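Long-range contacts in NAD nucleotidase (Haemophilus influenzae, PDB 3ZU0), which degrades NAD to adenosine and nicotinamide riboside, acting both as a pyrophosphatase on the dinucleotide and as a 5'-nucleotidase most active on AMP: residues I153-L158 and K197-S202; K208-A213 and Y247-K252. All coordinates share one frame; numbering follows the deposited sequence.

Contact 1. Residues I153-L158 and K197-S202; sequences IAIIGL and KIILLS
Ile156 and Leu200 are paired on neighbouring parallel strands and send their side chains to the same face, where they touch; the register runs from Ala154 beside Ile198 to Leu158 beside Ser202. The backbone ladder zigzags: Ala154 N to Lys197 O, Ile199 N to Ala154 O (2.8 Å), Ile156 N to Ile199 O, Leu201 N to Ile156 O (2.7 Å). A fifth bond, Leu158 N to Leu201 O, is weak. Ile199 O also takes a CA-H...O contact from Ile155 CA, 3.1 Å away.

Ile156 does most across the strands. Its CB lies 3.9 Å from Leu200 CD1, and CG2, anti to the backbone N, meets the same methyl at 3.8 Å. CG1 turns the other way, beside the N (chi1 -60°), and carries CD1 back along the strand to Ile198 CG2, 3.7 Å away. One side chain thus bridges two successive residues of its own face. On the reverse face, Ile155 CD1 reaches both Ile199 CG2 and Leu201 CB.

Both strands are interior to one of the two mixed sheets of the calcineurin-like phosphoesterase fold. Strand 143-148 flanks 151-159 antiparallel, strand 221-224 continues the parallel order beyond 198-203, and the intervening helix 179-191 covers Ala154, Ile156 and Leu158, completing a beta-alpha-beta crossover whose second strand leads into His203, a probable zinc ligand.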
loop_
_atom_site.group_PDB
_atom_site.type_symbol
_atom_site.label_atom_id
_atom_site.label_comp_id
_atom_site.label_asym_id
_atom_site.label_seq_id
_atom_site.Cartn_x
_atom_site.Cartn_y
_atom_site.Cartn_z
ATOM N N ILE A 153 -20.245 17.402 -0.632
ATOM C CA ILE A 153 -20.178 15.947 -0.556
ATOM C C ILE A 153 -18.966 15.494 -1.373
ATOM O O ILE A 153 -18.729 16.013 -2.458
ATOM C CB ILE A 153 -21.457 15.286 -1.137
ATOM C CG1 ILE A 153 -22.694 15.677 -0.315
ATOM C CG2 ILE A 153 -21.309 13.765 -1.165
ATOM C CD1 ILE A 153 -23.227 17.052 -0.601
ATOM N N ALA A 154 -18.183 14.556 -0.855
ATOM C CA ALA A 154 -17.035 14.061 -1.605
ATOM C C ALA A 154 -17.286 12.641 -2.113
ATOM O O ALA A 154 -17.946 11.837 -1.453
ATOM C CB ALA A 154 -15.762 14.106 -0.761
ATOM N N ILE A 155 -16.764 12.343 -3.294
ATOM C CA ILE A 155 -16.804 10.989 -3.806
ATOM C C ILE A 155 -15.410 10.561 -4.240
ATOM O O ILE A 155 -14.712 11.303 -4.949
ATOM C CB ILE A 155 -17.800 10.842 -4.968
ATOM C CG1 ILE A 155 -17.805 9.392 -5.489
ATOM C CG2 ILE A 155 -17.489 11.842 -6.090
ATOM C CD1 ILE A 155 -19.024 9.071 -6.309
ATOM N N ILE A 156 -15.019 9.366 -3.790
ATOM C CA ILE A 156 -13.675 8.810 -3.981
ATOM C C ILE A 156 -13.789 7.536 -4.823
ATOM O O ILE A 156 -14.685 6.716 -4.601
ATOM C CB ILE A 156 -13.056 8.410 -2.610
ATOM C CG1 ILE A 156 -12.955 9.627 -1.679
ATOM C CG2 ILE A 156 -11.691 7.701 -2.788
ATOM C CD1 ILE A 156 -12.786 9.262 -0.182
ATOM N N GLY A 157 -12.898 7.374 -5.791
ATOM C CA GLY A 157 -12.870 6.149 -6.584
ATOM C C GLY A 157 -11.845 5.165 -6.065
ATOM O O GLY A 157 -10.826 5.572 -5.485
ATOM N N LEU A 158 -12.070 3.874 -6.306
ATOM C CA LEU A 158 -11.152 2.843 -5.810
ATOM C C LEU A 158 -11.226 1.569 -6.654
ATOM O O LEU A 158 -12.299 1.191 -7.132
ATOM C CB LEU A 158 -11.479 2.517 -4.353
ATOM C CG LEU A 158 -10.379 1.892 -3.502
ATOM C CD1 LEU A 158 -9.266 2.910 -3.300
ATOM C CD2 LEU A 158 -10.925 1.424 -2.156
ATOM N N LYS A 197 -19.553 14.217 4.633
ATOM C CA LYS A 197 -20.385 13.326 3.832
ATOM C C LYS A 197 -19.544 12.762 2.695
ATOM O O LYS A 197 -19.154 13.487 1.795
ATOM C CB LYS A 197 -21.585 14.106 3.293
ATOM C CG LYS A 197 -22.424 14.738 4.424
ATOM C CD LYS A 197 -23.378 15.838 3.909
ATOM C CE LYS A 197 -24.222 16.387 5.059
ATOM N NZ LYS A 197 -23.403 17.085 6.103
ATOM N N ILE A 198 -19.260 11.466 2.744
ATOM C CA ILE A 198 -18.289 10.885 1.827
ATOM C C ILE A 198 -18.772 9.583 1.219
ATOM O O ILE A 198 -19.133 8.646 1.930
ATOM C CB ILE A 198 -16.934 10.640 2.529
ATOM C CG1 ILE A 198 -16.385 11.951 3.110
ATOM C CG2 ILE A 198 -15.920 10.009 1.556
ATOM C CD1 ILE A 198 -15.007 11.803 3.748
ATOM N N ILE A 199 -18.787 9.544 -0.106
ATOM C CA ILE A 199 -19.175 8.358 -0.851
ATOM C C ILE A 199 -17.928 7.724 -1.464
ATOM O O ILE A 199 -17.070 8.414 -2.025
ATOM C CB ILE A 199 -20.147 8.727 -2.004
ATOM C CG1 ILE A 199 -21.347 9.525 -1.471
ATOM C CG2 ILE A 199 -20.596 7.488 -2.778
ATOM C CD1 ILE A 199 -22.080 8.865 -0.344
ATOM N N LEU A 200 -17.839 6.406 -1.366
ATOM C CA LEU A 200 -16.724 5.653 -1.953
ATOM C C LEU A 200 -17.289 4.792 -3.081
ATOM O O LEU A 200 -18.171 3.961 -2.848
ATOM C CB LEU A 200 -16.080 4.752 -0.884
ATOM C CG LEU A 200 -14.904 3.859 -1.301
ATOM C CD1 LEU A 200 -13.708 4.699 -1.720
ATOM C CD2 LEU A 200 -14.495 2.943 -0.137
ATOM N N LEU A 201 -16.810 5.014 -4.295
ATOM C CA LEU A 201 -17.286 4.276 -5.450
ATOM C C LEU A 201 -16.190 3.268 -5.750
ATOM O O LEU A 201 -15.166 3.598 -6.352
ATOM C CB LEU A 201 -17.503 5.219 -6.644
ATOM C CG LEU A 201 -17.944 4.537 -7.943
ATOM C CD1 LEU A 201 -19.296 3.877 -7.716
ATOM C CD2 LEU A 201 -18.010 5.562 -9.085
ATOM N N SER A 202 -16.396 2.038 -5.294
ATOM C CA SER A 202 -15.300 1.109 -5.162
ATOM C C SER A 202 -15.499 -0.200 -5.901
ATOM O O SER A 202 -16.432 -0.947 -5.596
ATOM C CB SER A 202 -15.092 0.802 -3.684
ATOM O OG SER A 202 -14.124 -0.210 -3.530
#

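Contact 2. Residues K208-A213 and Y247-K252; sequences KNIEIA and YPLEFK
The segment axes of helix 208-213 and strand 249-252 come within 8.9 Å, their N-to-C directions 38° apart. Ala213 and Phe251 make the closest backbone approach, with their CA atoms 6.5 Å from each other. The Phe251 ring lies between the two backbones, and two helix residues one turn apart rest on it. Ile210 sits at the far end of the ring: its CG2 is 3.6 Å from Phe251 CZ, and its CG1 touches the same carbon at 3.8 Å, so the two branches from CB fork about the CZ end, CG1 leaning to the CE2 side and CG2 to the CE1 side. Ala213 takes the near end, CB to Phe251 CD2 at 3.9 Å. Both approaches are oblique to the ring. With CG anti to its carbonyl carbon (chi1 -62°), Phe251 runs its ring back along the strand towards Leu249.

Helix 206-215 links strand 198-203 to strand 221-224, one of the crossovers of the alpha/beta phosphoesterase fold, while strand 249-252 is the outermost strand of the same sheet, antiparallel to 258-263. The contact therefore spans from the helix layer to the sheet margin. Ala213, whose CB points toward the edge strand, also packs on Ile222 and Val259 of the strands further in.

Two residues before Phe251 on the strand, Leu249 CD2 meets Ile210 CD1 at 4.1 Å, a lighter touch.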
loop_
_atom_site.group_PDB
_atom_site.type_symbol
_atom_site.label_atom_id
_atom_site.label_comp_id
_atom_site.label_asym_id
_atom_site.label_seq_id
_atom_site.Cartn_x
_atom_site.Cartn_y
_atom_site.Cartn_z
ATOM N N LYS A 208 -13.854 -6.853 0.338
ATOM C CA LYS A 208 -12.973 -5.765 0.748
ATOM C C LYS A 208 -13.748 -4.492 1.159
ATOM O O LYS A 208 -13.361 -3.803 2.106
ATOM C CB LYS A 208 -11.977 -5.453 -0.362
ATOM C CG LYS A 208 -11.111 -4.242 -0.081
ATOM C CD LYS A 208 -10.179 -4.498 1.072
ATOM C CE LYS A 208 -9.310 -5.696 0.765
ATOM N NZ LYS A 208 -8.326 -5.940 1.859
ATOM N N ASN A 209 -14.834 -4.183 0.453
ATOM C CA ASN A 209 -15.657 -3.020 0.797
ATOM C C ASN A 209 -16.336 -3.176 2.164
ATOM O O ASN A 209 -16.527 -2.198 2.883
ATOM C CB ASN A 209 -16.711 -2.736 -0.275
ATOM C CG ASN A 209 -16.113 -2.121 -1.521
ATOM O OD1 ASN A 209 -14.975 -1.680 -1.513
ATOM N ND2 ASN A 209 -16.889 -2.065 -2.589
ATOM N N ILE A 210 -16.709 -4.404 2.507
ATOM C CA ILE A 210 -17.263 -4.688 3.828
ATOM C C ILE A 210 -16.171 -4.517 4.890
ATOM O O ILE A 210 -16.425 -3.998 5.979
ATOM C CB ILE A 210 -17.838 -6.114 3.889
ATOM C CG1 ILE A 210 -19.183 -6.148 3.172
ATOM C CG2 ILE A 210 -18.006 -6.571 5.340
ATOM C CD1 ILE A 210 -19.699 -7.538 2.948
ATOM N N GLU A 211 -14.946 -4.931 4.559
ATOM C CA GLU A 211 -13.812 -4.729 5.459
ATOM C C GLU A 211 -13.539 -3.242 5.653
ATOM O O GLU A 211 -13.292 -2.800 6.770
ATOM C CB GLU A 211 -12.561 -5.449 4.946
ATOM C CG GLU A 211 -11.404 -5.420 5.914
ATOM C CD GLU A 211 -10.222 -6.279 5.460
ATOM O OE1 GLU A 211 -10.147 -6.613 4.256
ATOM O OE2 GLU A 211 -9.372 -6.620 6.318
ATOM N N ILE A 212 -13.600 -2.465 4.572
ATOM C CA ILE A 212 -13.448 -1.012 4.678
ATOM C C ILE A 212 -14.537 -0.378 5.553
ATOM O O ILE A 212 -14.243 0.463 6.410
ATOM C CB ILE A 212 -13.428 -0.323 3.293
ATOM C CG1 ILE A 212 -12.155 -0.665 2.538
ATOM C CG2 ILE A 212 -13.519 1.186 3.441
ATOM C CD1 ILE A 212 -12.237 -0.323 1.013
ATOM N N ALA A 213 -15.791 -0.784 5.364
ATOM C CA ALA A 213 -16.878 -0.299 6.230
ATOM C C ALA A 213 -16.609 -0.583 7.714
ATOM O O ALA A 213 -16.967 0.219 8.591
ATOM C CB ALA A 213 -18.209 -0.921 5.817
ATOM N N TYR A 247 -30.348 -5.476 0.315
ATOM C CA TYR A 247 -30.004 -4.233 -0.366
ATOM C C TYR A 247 -30.280 -3.133 0.611
ATOM O O TYR A 247 -31.442 -2.861 0.907
ATOM C CB TYR A 247 -30.819 -3.987 -1.636
ATOM C CG TYR A 247 -30.403 -2.700 -2.337
ATOM C CD1 TYR A 247 -29.334 -2.687 -3.228
ATOM C CD2 TYR A 247 -31.075 -1.500 -2.104
ATOM C CE1 TYR A 247 -28.942 -1.526 -3.868
ATOM C CE2 TYR A 247 -30.691 -0.326 -2.746
ATOM C CZ TYR A 247 -29.620 -0.350 -3.623
ATOM O OH TYR A 247 -29.235 0.813 -4.259
ATOM N N PRO A 248 -29.197 -2.538 1.135
ATOM C CA PRO A 248 -28.029 -1.895 1.702
ATOM C C PRO A 248 -27.690 -2.870 2.803
ATOM O O PRO A 248 -28.628 -3.343 3.468
ATOM C CB PRO A 248 -28.608 -0.584 2.286
ATOM C CG PRO A 248 -30.070 -0.687 2.057
ATOM C CD PRO A 248 -30.133 -1.467 0.848
ATOM N N LEU A 249 -26.420 -3.234 2.931
ATOM C CA LEU A 249 -25.909 -3.789 4.164
ATOM C C LEU A 249 -25.634 -2.564 5.022
ATOM O O LEU A 249 -25.265 -1.520 4.490
ATOM C CB LEU A 249 -24.601 -4.504 3.873
ATOM C CG LEU A 249 -24.459 -6.026 3.969
ATOM C CD1 LEU A 249 -25.787 -6.762 4.048
ATOM C CD2 LEU A 249 -23.626 -6.522 2.815
ATOM N N GLU A 250 -25.813 -2.667 6.334
ATOM C CA GLU A 250 -25.496 -1.555 7.240
ATOM C C GLU A 250 -24.534 -2.022 8.329
ATOM O O GLU A 250 -24.815 -2.969 9.049
ATOM C CB GLU A 250 -26.746 -0.917 7.880
ATOM C CG GLU A 250 -26.400 0.361 8.672
ATOM C CD GLU A 250 -27.568 1.000 9.456
ATOM O OE1 GLU A 250 -28.758 0.828 9.095
ATOM O OE2 GLU A 250 -27.278 1.706 10.447
ATOM N N PHE A 251 -23.385 -1.360 8.406
ATOM C CA PHE A 251 -22.357 -1.664 9.391
ATOM C C PHE A 251 -22.137 -0.435 10.261
ATOM O O PHE A 251 -22.631 0.644 9.939
ATOM C CB PHE A 251 -21.031 -2.020 8.676
ATOM C CG PHE A 251 -21.129 -3.246 7.802
ATOM C CD1 PHE A 251 -21.011 -4.513 8.350
ATOM C CD2 PHE A 251 -21.367 -3.135 6.434
ATOM C CE1 PHE A 251 -21.121 -5.640 7.551
ATOM C CE2 PHE A 251 -21.468 -4.252 5.641
ATOM C CZ PHE A 251 -21.351 -5.508 6.200
ATOM N N LYS A 252 -21.401 -0.611 11.359
ATOM C CA LYS A 252 -20.883 0.497 12.152
ATOM C C LYS A 252 -19.369 0.524 11.959
ATOM O O LYS A 252 -18.722 -0.510 12.085
ATOM C CB LYS A 252 -21.189 0.299 13.655
ATOM C CG LYS A 252 -22.675 0.182 14.004
ATOM C CD LYS A 252 -23.477 1.337 13.384
ATOM C CE LYS A 252 -24.950 1.275 13.774
ATOM N NZ LYS A 252 -25.655 0.142 13.127
#

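How the contacts relate
Both contacts belong to one mixed sheet but to different depths of it. Contact 1 is wholly buried and joins two interior strands, its cohesion shared between backbone hydrogen bonds and branched aliphatic packing; contact 2 lies at the surface, where a helix meets the edge strand through a few apolar side chains and buries about a third of the area. They follow one another in the chain, strand 198-203 leading straight into helix 206-215. They also touch: Ser202 OG and Asn209 OD1 probably hydrogen-bond at 2.6 Å, while Ile212 packs on Leu158 and Leu200, so the helix meets contact 1 with one side and Phe251 with another.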